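Local coordinates for penicillin-binding protein 1A (Mycobacterium tuberculosis, PDB 5CXW) that builds and cross-links cell-wall peptidoglycan through a transglycosylase and a penicillin-sensitive transpeptidase domain, the latter being the part caught here with penicillin V, at residues A[98-102]-A[214-218]; A[288-293]-A[305-311]; A[315-321]-A[347-352]. All coordinates share one frame. Residue numbers count along the deposited sequence, not the author numbering.

Contact 1. Residues A[98-102]-A[214-218]; sequences SFKVF and MASAY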
loop_
_atom_site.group_PDB
_atom_site.type_symbol
_atom_site.label_atom_id
_atom_site.label_comp_id
_atom_site.label_asym_id
_atom_site.label_seq_id
_atom_site.Cartn_x
_atom_site.Cartn_y
_atom_site.Cartn_z
ATOM N N SER A 98 0.761 -8.043 -0.879
ATOM C CA SER A 98 0.934 -6.687 -1.379
ATOM C C SER A 98 2.391 -6.254 -1.246
ATOM O O SER A 98 2.827 -5.299 -1.910
ATOM C CB SER A 98 -0.024 -5.706 -0.721
ATOM O OG SER A 98 0.184 -5.559 0.666
ATOM N N PHE A 99 3.161 -6.969 -0.408
ATOM C CA PHE A 99 4.549 -6.628 -0.205
ATOM C C PHE A 99 5.443 -7.190 -1.332
ATOM O O PHE A 99 6.630 -6.761 -1.459
ATOM C CB PHE A 99 5.048 -7.155 1.136
ATOM C CG PHE A 99 5.935 -6.169 1.847
ATOM C CD1 PHE A 99 5.381 -5.033 2.376
ATOM C CD2 PHE A 99 7.294 -6.353 1.955
ATOM C CE1 PHE A 99 6.144 -4.092 2.984
ATOM C CE2 PHE A 99 8.068 -5.402 2.615
ATOM C CZ PHE A 99 7.496 -4.278 3.108
ATOM N N LYS A 100 4.907 -8.088 -2.187
ATOM C CA LYS A 100 5.716 -8.683 -3.229
ATOM C C LYS A 100 6.315 -7.656 -4.193
ATOM O O LYS A 100 7.349 -7.924 -4.834
ATOM C CB LYS A 100 4.912 -9.709 -4.077
ATOM C CG LYS A 100 4.583 -10.973 -3.321
ATOM C CD LYS A 100 3.716 -11.934 -4.097
ATOM C CE LYS A 100 3.410 -13.102 -3.204
ATOM N NZ LYS A 100 2.450 -13.945 -3.827
ATOM N N VAL A 101 5.614 -6.543 -4.383
ATOM C CA VAL A 101 6.059 -5.509 -5.325
ATOM C C VAL A 101 7.429 -5.027 -4.943
ATOM O O VAL A 101 8.206 -4.630 -5.805
ATOM C CB VAL A 101 5.067 -4.320 -5.500
ATOM C CG1 VAL A 101 3.715 -4.823 -5.881
ATOM C CG2 VAL A 101 5.049 -3.418 -4.274
ATOM N N PHE A 102 7.778 -5.076 -3.647
ATOM C CA PHE A 102 9.118 -4.601 -3.249
ATOM C C PHE A 102 10.202 -5.597 -3.588
ATOM O O PHE A 102 11.344 -5.190 -3.846
ATOM C CB PHE A 102 9.125 -4.190 -1.752
ATOM C CG PHE A 102 8.079 -3.182 -1.476
ATOM C CD1 PHE A 102 8.075 -1.973 -2.174
ATOM C CD2 PHE A 102 7.054 -3.424 -0.602
ATOM C CE1 PHE A 102 7.066 -1.038 -1.986
ATOM C CE2 PHE A 102 6.041 -2.475 -0.410
ATOM C CZ PHE A 102 6.040 -1.285 -1.116
ATOM N N MET A 214 2.002 1.900 2.949
ATOM C CA MET A 214 1.744 1.215 1.665
ATOM C C MET A 214 1.261 2.226 0.576
ATOM O O MET A 214 1.733 2.196 -0.558
ATOM C CB MET A 214 0.732 0.081 1.820
ATOM C CG MET A 214 1.251 -1.099 2.628
ATOM S SD MET A 214 2.689 -1.906 1.891
ATOM C CE MET A 214 1.911 -2.724 0.525
ATOM N N ALA A 215 0.371 3.151 0.958
ATOM C CA ALA A 215 -0.090 4.141 0.020
ATOM C C ALA A 215 1.064 5.009 -0.455
ATOM O O ALA A 215 1.199 5.316 -1.672
ATOM C CB ALA A 215 -1.185 5.003 0.623
ATOM N N SER A 216 1.924 5.377 0.490
ATOM C CA SER A 216 3.080 6.230 0.177
ATOM C C SER A 216 4.074 5.514 -0.711
ATOM O O SER A 216 4.585 6.092 -1.706
ATOM C CB SER A 216 3.729 6.673 1.485
ATOM O OG SER A 216 4.942 7.384 1.266
ATOM N N ALA A 217 4.440 4.273 -0.380
ATOM C CA ALA A 217 5.390 3.532 -1.189
ATOM C C ALA A 217 4.894 3.288 -2.623
ATOM O O ALA A 217 5.663 3.390 -3.593
ATOM C CB ALA A 217 5.794 2.202 -0.499
ATOM N N TYR A 218 3.631 2.956 -2.759
ATOM C CA TYR A 218 3.022 2.768 -4.097
ATOM C C TYR A 218 2.925 4.136 -4.841
ATOM O O TYR A 218 3.119 4.210 -6.067
ATOM C CB TYR A 218 1.687 2.090 -4.008
ATOM C CG TYR A 218 1.682 0.594 -3.898
ATOM C CD1 TYR A 218 2.515 -0.086 -2.987
ATOM C CD2 TYR A 218 0.811 -0.187 -4.669
ATOM C CE1 TYR A 218 2.462 -1.474 -2.865
ATOM C CE2 TYR A 218 0.714 -1.534 -4.514
ATOM C CZ TYR A 218 1.537 -2.185 -3.612
ATOM O OH TYR A 218 1.481 -3.583 -3.451
#
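S98 directly follows S97, the probable acyl-ester serine, and its CB points toward helix 211-222. Its OG lies 3.3 Å from M214 CE and is hydrogen-bonded to T95 O. Its carbonyl does the main polar work: Y218 OH donates a hydrogen bond to S98 O, 2.7 Å away. This ties the 3-10 turn before helix 100-109 to the second helix. F99 starts away from that helix, but its ring swings back to M214, with CD1 4.2 Å from M214 SD. This is a Met-aromatic contact. The K100 side chain leads away. Its NZ is hydrogen-bonded to S150 and N152 and weakly to S97, consistent with the lysine of an SxxK motif. V101 rests on the tyrosine, with V101 CG2 3.5 Å from Y218 CE1. The F102 ring closes the interface. F102 CZ is 3.5 Å from A217 CB and 4.0 Å from Y218 CE1. M214 SD lies at the edge of this ring, 4.1 Å from F102 CE2, in a second Met-aromatic contact. The interface is fully buried. Helix 165-176 packs on F99, F102 and A217. M214 and Y218 also touch strands 303-312 and 315-323, so helix 211-222 packs on this face of the sheet, beside the active-site helix.

Contact 2. Residues A[288-293]-A[305-311]; sequences SAAKTG and DAWMVGY. With 35P ((2R,4S)-5,5-dimethyl-2-{(1R)-2-oxo-1-[(phenoxyacetyl)amino]ethyl}-1,3-thiazolidine-4-carboxylic acid), chain C.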
loop_
_atom_site.group_PDB
_atom_site.type_symbol
_atom_site.label_atom_id
_atom_site.label_comp_id
_atom_site.label_asym_id
_atom_site.label_seq_id
_atom_site.Cartn_x
_atom_site.Cartn_y
_atom_site.Cartn_z
ATOM N N SER A 288 -5.004 1.364 -14.325
ATOM C CA SER A 288 -4.496 1.421 -12.973
ATOM C C SER A 288 -3.405 0.364 -12.813
ATOM O O SER A 288 -3.227 -0.455 -13.685
ATOM C CB SER A 288 -5.611 1.103 -11.947
ATOM O OG SER A 288 -6.094 -0.213 -12.096
ATOM N N ALA A 289 -2.708 0.413 -11.677
ATOM C CA ALA A 289 -1.679 -0.541 -11.332
ATOM C C ALA A 289 -1.961 -0.933 -9.908
ATOM O O ALA A 289 -2.035 -0.047 -9.032
ATOM C CB ALA A 289 -0.300 0.141 -11.463
ATOM N N ALA A 290 -2.126 -2.217 -9.605
ATOM C CA ALA A 290 -2.595 -2.637 -8.305
ATOM C C ALA A 290 -2.039 -3.960 -7.856
ATOM O O ALA A 290 -1.490 -4.745 -8.695
ATOM C CB ALA A 290 -4.133 -2.672 -8.332
ATOM N N LYS A 291 -2.180 -4.244 -6.572
ATOM C CA LYS A 291 -1.772 -5.542 -6.031
ATOM C C LYS A 291 -2.626 -5.852 -4.800
ATOM O O LYS A 291 -2.737 -5.040 -3.915
ATOM C CB LYS A 291 -0.280 -5.584 -5.690
ATOM C CG LYS A 291 0.175 -6.972 -5.220
ATOM C CD LYS A 291 0.231 -8.010 -6.354
ATOM C CE LYS A 291 0.492 -9.426 -5.813
ATOM N NZ LYS A 291 -0.709 -10.016 -5.211
ATOM N N THR A 292 -3.180 -7.056 -4.787
ATOM C CA THR A 292 -3.935 -7.552 -3.663
ATOM C C THR A 292 -3.015 -8.252 -2.654
ATOM O O THR A 292 -1.886 -8.703 -2.985
ATOM C CB THR A 292 -4.955 -8.601 -4.101
ATOM O OG1 THR A 292 -4.300 -9.577 -4.905
ATOM C CG2 THR A 292 -6.149 -7.933 -4.836
ATOM N N GLY A 293 -3.522 -8.424 -1.443
ATOM C CA GLY A 293 -2.886 -9.282 -0.446
ATOM C C GLY A 293 -3.899 -9.954 0.443
ATOM O O GLY A 293 -4.919 -9.357 0.723
ATOM N N ASP A 305 -6.082 -10.759 7.281
ATOM C CA ASP A 305 -6.036 -9.397 6.764
ATOM C C ASP A 305 -6.200 -9.468 5.257
ATOM O O ASP A 305 -5.706 -10.387 4.603
ATOM C CB ASP A 305 -4.705 -8.678 6.990
ATOM C CG ASP A 305 -4.185 -8.782 8.398
ATOM O OD1 ASP A 305 -3.522 -9.773 8.714
ATOM O OD2 ASP A 305 -4.459 -7.833 9.191
ATOM N N ALA A 306 -6.889 -8.500 4.703
ATOM C CA ALA A 306 -7.137 -8.447 3.279
ATOM C C ALA A 306 -6.819 -7.076 2.773
ATOM O O ALA A 306 -7.232 -6.096 3.372
ATOM C CB ALA A 306 -8.560 -8.841 3.004
ATOM N N TRP A 307 -6.070 -6.981 1.681
ATOM C CA TRP A 307 -5.584 -5.739 1.159
ATOM C C TRP A 307 -5.825 -5.528 -0.345
ATOM O O TRP A 307 -5.716 -6.481 -1.145
ATOM C CB TRP A 307 -4.061 -5.682 1.291
ATOM C CG TRP A 307 -3.497 -5.573 2.665
ATOM C CD1 TRP A 307 -3.359 -6.583 3.598
ATOM C CD2 TRP A 307 -3.037 -4.371 3.283
ATOM N NE1 TRP A 307 -2.789 -6.053 4.765
ATOM C CE2 TRP A 307 -2.541 -4.719 4.573
ATOM C CE3 TRP A 307 -2.925 -3.033 2.848
ATOM C CZ2 TRP A 307 -1.981 -3.797 5.417
ATOM C CZ3 TRP A 307 -2.341 -2.085 3.706
ATOM C CH2 TRP A 307 -1.887 -2.477 4.992
ATOM N N MET A 308 -6.019 -4.281 -0.747
ATOM C CA MET A 308 -5.851 -3.877 -2.127
ATOM C C MET A 308 -5.138 -2.550 -2.116
ATOM O O MET A 308 -5.620 -1.577 -1.469
ATOM C CB MET A 308 -7.182 -3.741 -2.871
ATOM C CG MET A 308 -7.086 -3.252 -4.323
ATOM S SD MET A 308 -5.941 -4.262 -5.301
ATOM C CE MET A 308 -6.939 -4.698 -6.745
ATOM N N VAL A 309 -3.996 -2.484 -2.819
ATOM C CA VAL A 309 -3.229 -1.255 -2.968
ATOM C C VAL A 309 -2.989 -0.972 -4.436
ATOM O O VAL A 309 -2.583 -1.824 -5.177
ATOM C CB VAL A 309 -1.896 -1.338 -2.197
ATOM C CG1 VAL A 309 -1.250 0.037 -2.108
ATOM C CG2 VAL A 309 -2.078 -1.905 -0.840
ATOM N N GLY A 310 -3.329 0.222 -4.909
ATOM C CA GLY A 310 -3.088 0.511 -6.299
ATOM C C GLY A 310 -3.281 1.977 -6.621
ATOM O O GLY A 310 -3.808 2.755 -5.808
ATOM N N TYR A 311 -2.821 2.322 -7.811
ATOM C CA TYR A 311 -2.640 3.706 -8.217
ATOM C C TYR A 311 -2.888 4.004 -9.670
ATOM O O TYR A 311 -2.896 3.113 -10.525
ATOM C CB TYR A 311 -1.194 4.142 -7.846
ATOM C CG TYR A 311 -0.062 3.358 -8.475
ATOM C CD1 TYR A 311 0.463 3.644 -9.747
ATOM C CD2 TYR A 311 0.513 2.288 -7.775
ATOM C CE1 TYR A 311 1.552 2.904 -10.268
ATOM C CE2 TYR A 311 1.552 1.579 -8.297
ATOM C CZ TYR A 311 2.090 1.893 -9.525
ATOM O OH TYR A 311 3.164 1.151 -9.990
HETATM C C24 35P C . -2.542 -19.760 3.536
HETATM C C23 35P C . -3.371 -20.447 4.419
HETATM C C22 35P C . -4.544 -19.872 4.856
HETATM C C21 35P C . -4.929 -18.613 4.421
HETATM C C20 35P C . -4.129 -17.915 3.543
HETATM C C19 35P C . -2.924 -18.500 3.084
HETATM O O1 35P C . -2.085 -17.873 2.196
HETATM C C2 35P C . -2.552 -16.712 1.515
HETATM C C3 35P C . -1.597 -16.388 0.399
HETATM O O18 35P C . -0.927 -17.276 -0.111
HETATM N N4 35P C . -1.590 -15.113 0.041
HETATM C C5 35P C . -0.773 -14.638 -1.065
HETATM C C6 35P C . -0.524 -13.203 -0.841
HETATM O O17 35P C . -1.209 -12.459 -0.109
HETATM C C8 35P C . -1.444 -14.802 -2.499
HETATM N N7 35P C . -2.003 -13.495 -2.694
HETATM S S11 35P C . -2.754 -15.884 -2.697
HETATM C C10 35P C . -4.020 -14.727 -2.926
HETATM C C12 35P C . -5.257 -15.112 -2.115
HETATM C C15 35P C . -4.462 -14.585 -4.358
HETATM C C9 35P C . -3.411 -13.432 -2.377
HETATM C C13 35P C . -3.954 -12.108 -2.817
HETATM O O14 35P C . -3.333 -11.530 -3.762
HETATM O O16 35P C . -4.937 -11.656 -2.192
#
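Strands 289-293 and 305-311 run antiparallel, at 176°, with axes 4.5 Å apart at closest approach. Three hydrogen-bonded pairs hold them in register. A289 N and O bond to Y311 O (2.9 Å) and Y311 N (2.8 Å). K291 N bonds to V309 O at 2.8 Å, and V309 N to K291 O at 3.1 Å. G293 N bonds to W307 O at 2.9 Å, and W307 N to G293 O at 2.8 Å. Between them lie the non-hydrogen-bonded pairs A290-G310 and T292-M308. The A290 and G310 CA atoms are only 3.8 Å apart, and a CB on G310 would clash with A290 CB. A289, K291, W307, V309 and Y311 share one face. There A289 CB sits over the Y311 ring, 3.7 Å from its centroid, in a CH-pi contact. On the other face, M308 CE meets A290 CB at 3.8 Å and M308 SD meets T292 CG2 at 3.7 Å. K291, T292 and G293 line the drug pocket and match the KTG motif of penicillin-binding proteins. T292 OG1 donates a very short hydrogen bond, 2.5 Å, to carboxylate atom O14 of the bound penicillin (35P). K291 NZ bonds to T292 O at 2.8 Å and also to S150, and its side chain lies close to S97. The hairpin edge strand 289-296 contacts helix 260-270. Strand 303-312 is paired on its other side with strand 315-323. Helix 211-222 packs against the face with K291 and V309, and helix 343-356 against the face with M308.

Contact 3. Residues A[315-321]-A[347-352]; sequences LSTAVWV and IWKATM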
loop_
_atom_site.group_PDB
_atom_site.type_symbol
_atom_site.label_atom_id
_atom_site.label_comp_id
_atom_site.label_asym_id
_atom_site.label_seq_id
_atom_site.Cartn_x
_atom_site.Cartn_y
_atom_site.Cartn_z
ATOM N N LEU A 315 -3.015 9.377 -8.135
ATOM C CA LEU A 315 -3.562 8.961 -6.862
ATOM C C LEU A 315 -3.182 7.540 -6.537
ATOM O O LEU A 315 -3.317 6.650 -7.353
ATOM C CB LEU A 315 -5.084 9.133 -6.781
ATOM C CG LEU A 315 -5.625 9.179 -5.353
ATOM C CD1 LEU A 315 -5.189 10.448 -4.618
ATOM C CD2 LEU A 315 -7.145 9.170 -5.476
ATOM N N SER A 316 -2.636 7.360 -5.329
ATOM C CA SER A 316 -2.288 6.034 -4.814
ATOM C C SER A 316 -3.081 5.739 -3.596
ATOM O O SER A 316 -3.052 6.510 -2.626
ATOM C CB SER A 316 -0.790 5.986 -4.439
ATOM O OG SER A 316 -0.503 4.704 -3.837
ATOM N N THR A 317 -3.831 4.640 -3.625
ATOM C CA THR A 317 -4.732 4.308 -2.530
ATOM C C THR A 317 -4.452 2.879 -2.005
ATOM O O THR A 317 -4.364 1.907 -2.780
ATOM C CB THR A 317 -6.211 4.425 -2.950
ATOM O OG1 THR A 317 -6.488 5.778 -3.372
ATOM C CG2 THR A 317 -7.146 4.077 -1.764
ATOM N N ALA A 318 -4.299 2.786 -0.682
ATOM C CA ALA A 318 -4.162 1.537 0.007
ATOM C C ALA A 318 -5.430 1.284 0.858
ATOM O O ALA A 318 -5.916 2.169 1.544
ATOM C CB ALA A 318 -2.957 1.576 0.943
ATOM N N VAL A 319 -5.908 0.045 0.820
ATOM C CA VAL A 319 -7.051 -0.379 1.618
ATOM C C VAL A 319 -6.707 -1.681 2.305
ATOM O O VAL A 319 -6.277 -2.648 1.680
ATOM C CB VAL A 319 -8.281 -0.663 0.761
ATOM C CG1 VAL A 319 -9.462 -1.103 1.620
ATOM C CG2 VAL A 319 -8.657 0.584 -0.113
ATOM N N TRP A 320 -7.027 -1.685 3.600
ATOM C CA TRP A 320 -6.962 -2.863 4.475
ATOM C C TRP A 320 -8.355 -3.115 5.046
ATOM O O TRP A 320 -9.077 -2.186 5.366
ATOM C CB TRP A 320 -5.967 -2.614 5.596
ATOM C CG TRP A 320 -6.046 -3.602 6.753
ATOM C CD1 TRP A 320 -5.367 -4.798 6.854
ATOM C CD2 TRP A 320 -6.799 -3.475 7.963
ATOM N NE1 TRP A 320 -5.653 -5.401 8.058
ATOM C CE2 TRP A 320 -6.550 -4.624 8.744
ATOM C CE3 TRP A 320 -7.661 -2.499 8.476
ATOM C CZ2 TRP A 320 -7.088 -4.789 10.031
ATOM C CZ3 TRP A 320 -8.212 -2.678 9.717
ATOM C CH2 TRP A 320 -7.917 -3.830 10.499
ATOM N N VAL A 321 -8.715 -4.394 5.103
ATOM C CA VAL A 321 -9.851 -4.859 5.866
ATOM C C VAL A 321 -9.369 -5.939 6.824
ATOM O O VAL A 321 -8.582 -6.829 6.468
ATOM C CB VAL A 321 -10.971 -5.383 4.943
ATOM C CG1 VAL A 321 -12.136 -5.929 5.777
ATOM C CG2 VAL A 321 -11.456 -4.304 3.987
ATOM N N ILE A 347 -13.743 -1.537 -1.994
ATOM C CA ILE A 347 -13.536 -0.245 -1.394
ATOM C C ILE A 347 -12.523 0.581 -2.203
ATOM O O ILE A 347 -12.718 1.774 -2.423
ATOM C CB ILE A 347 -13.102 -0.406 0.093
ATOM C CG1 ILE A 347 -14.221 -1.037 0.935
ATOM C CG2 ILE A 347 -12.581 0.907 0.666
ATOM C CD1 ILE A 347 -13.784 -1.571 2.319
ATOM N N TRP A 348 -11.432 -0.044 -2.573
ATOM C CA TRP A 348 -10.341 0.602 -3.349
ATOM C C TRP A 348 -10.932 1.167 -4.668
ATOM O O TRP A 348 -10.731 2.335 -5.018
ATOM C CB TRP A 348 -9.246 -0.427 -3.654
ATOM C CG TRP A 348 -8.186 0.142 -4.569
ATOM C CD1 TRP A 348 -7.145 0.954 -4.220
ATOM C CD2 TRP A 348 -8.084 -0.042 -5.996
ATOM N NE1 TRP A 348 -6.409 1.290 -5.357
ATOM C CE2 TRP A 348 -6.945 0.678 -6.442
ATOM C CE3 TRP A 348 -8.809 -0.792 -6.923
ATOM C CZ2 TRP A 348 -6.533 0.693 -7.805
ATOM C CZ3 TRP A 348 -8.404 -0.752 -8.299
ATOM C CH2 TRP A 348 -7.302 -0.008 -8.707
ATOM N N LYS A 349 -11.640 0.318 -5.405
ATOM C CA LYS A 349 -12.209 0.729 -6.696
ATOM C C LYS A 349 -13.167 1.915 -6.522
ATOM O O LYS A 349 -13.159 2.891 -7.302
ATOM C CB LYS A 349 -12.929 -0.449 -7.379
ATOM C CG LYS A 349 -13.839 0.026 -8.546
ATOM C CD LYS A 349 -14.316 -1.116 -9.414
ATOM C CE LYS A 349 -15.470 -0.647 -10.281
ATOM N NZ LYS A 349 -15.026 0.344 -11.315
ATOM N N ALA A 350 -14.049 1.806 -5.530
ATOM C CA ALA A 350 -15.051 2.844 -5.288
ATOM C C ALA A 350 -14.398 4.136 -4.843
ATOM O O ALA A 350 -14.790 5.232 -5.300
ATOM C CB ALA A 350 -16.038 2.379 -4.255
ATOM N N THR A 351 -13.375 4.022 -4.015
ATOM C CA THR A 351 -12.666 5.222 -3.556
ATOM C C THR A 351 -11.957 5.880 -4.737
ATOM O O THR A 351 -12.010 7.114 -4.927
ATOM C CB THR A 351 -11.646 4.827 -2.481
ATOM O OG1 THR A 351 -12.332 4.280 -1.317
ATOM C CG2 THR A 351 -10.843 6.089 -2.031
ATOM N N MET A 352 -11.267 5.049 -5.532
ATOM C CA MET A 352 -10.505 5.580 -6.684
ATOM C C MET A 352 -11.438 6.235 -7.718
ATOM O O MET A 352 -11.212 7.371 -8.133
ATOM C CB MET A 352 -9.632 4.517 -7.324
ATOM C CG MET A 352 -8.425 4.147 -6.439
ATOM S SD MET A 352 -7.148 5.411 -6.411
ATOM C CE MET A 352 -6.218 5.059 -7.912
#
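Alternate residues of strand 315-321 form a row of bumps facing helix 347-352. L315, T317, V319 and V321 point at the helix, while S316, A318 and W320 point away. The strand and helix axes come within 8.6 Å and run roughly antiparallel, at 147°. The backbones come nearest at V319 and W348. V319 CG2 is 3.6 Å from W348 CA and 3.7 Å from W348 CB, while V319 CG1 meets I347 CG2 at 3.8 Å. V319 thus fills the hollow between I347 and W348. I347 reaches V321, with I347 CD1 4.0 Å from V321 CG2. The W348 indole turns its edge to the strand, with CD1 3.8 Å from T317 CB, and its NE1 is hydrogen-bonded to G310 O on the next strand. M352 fills the space between L315 and T317. M352 SD is 3.9 Å from L315 CD2 and 3.1 Å from T317 OG1, whose hydrogen bond goes to S66. M352 CE touches L315 O at 3.4 Å. T317 CG2 meets T351 CG2 at 4.2 Å. This is apolar packing of the C-terminal helix on a central strand. It is typical of the transpeptidase fold of the beta-lactamase clan, in which helices cover both faces of an antiparallel sheet.

In the fold
All three contacts lie within the transpeptidase domain and follow one another along the chain. Contacts 2 and 3 share the five-stranded antiparallel sheet. Their strands 303-312 and 315-323 are consecutive in the chain and adjacent in the sheet; the contact centres are about 8 Å apart. Contact 1 lies on one face, its centre about 9 Å from that of contact 2 and about 13 Å from that of contact 3. Helix 211-222 bridges the set: Y218 packs on V309 and K291, and A215 O probably bonds to S316 OG. Contacts 1 and 2 bring the helix after the probable catalytic serine and the KTG-like strand to the penicillin pocket. Contact 3, away from it, covers the opposite face.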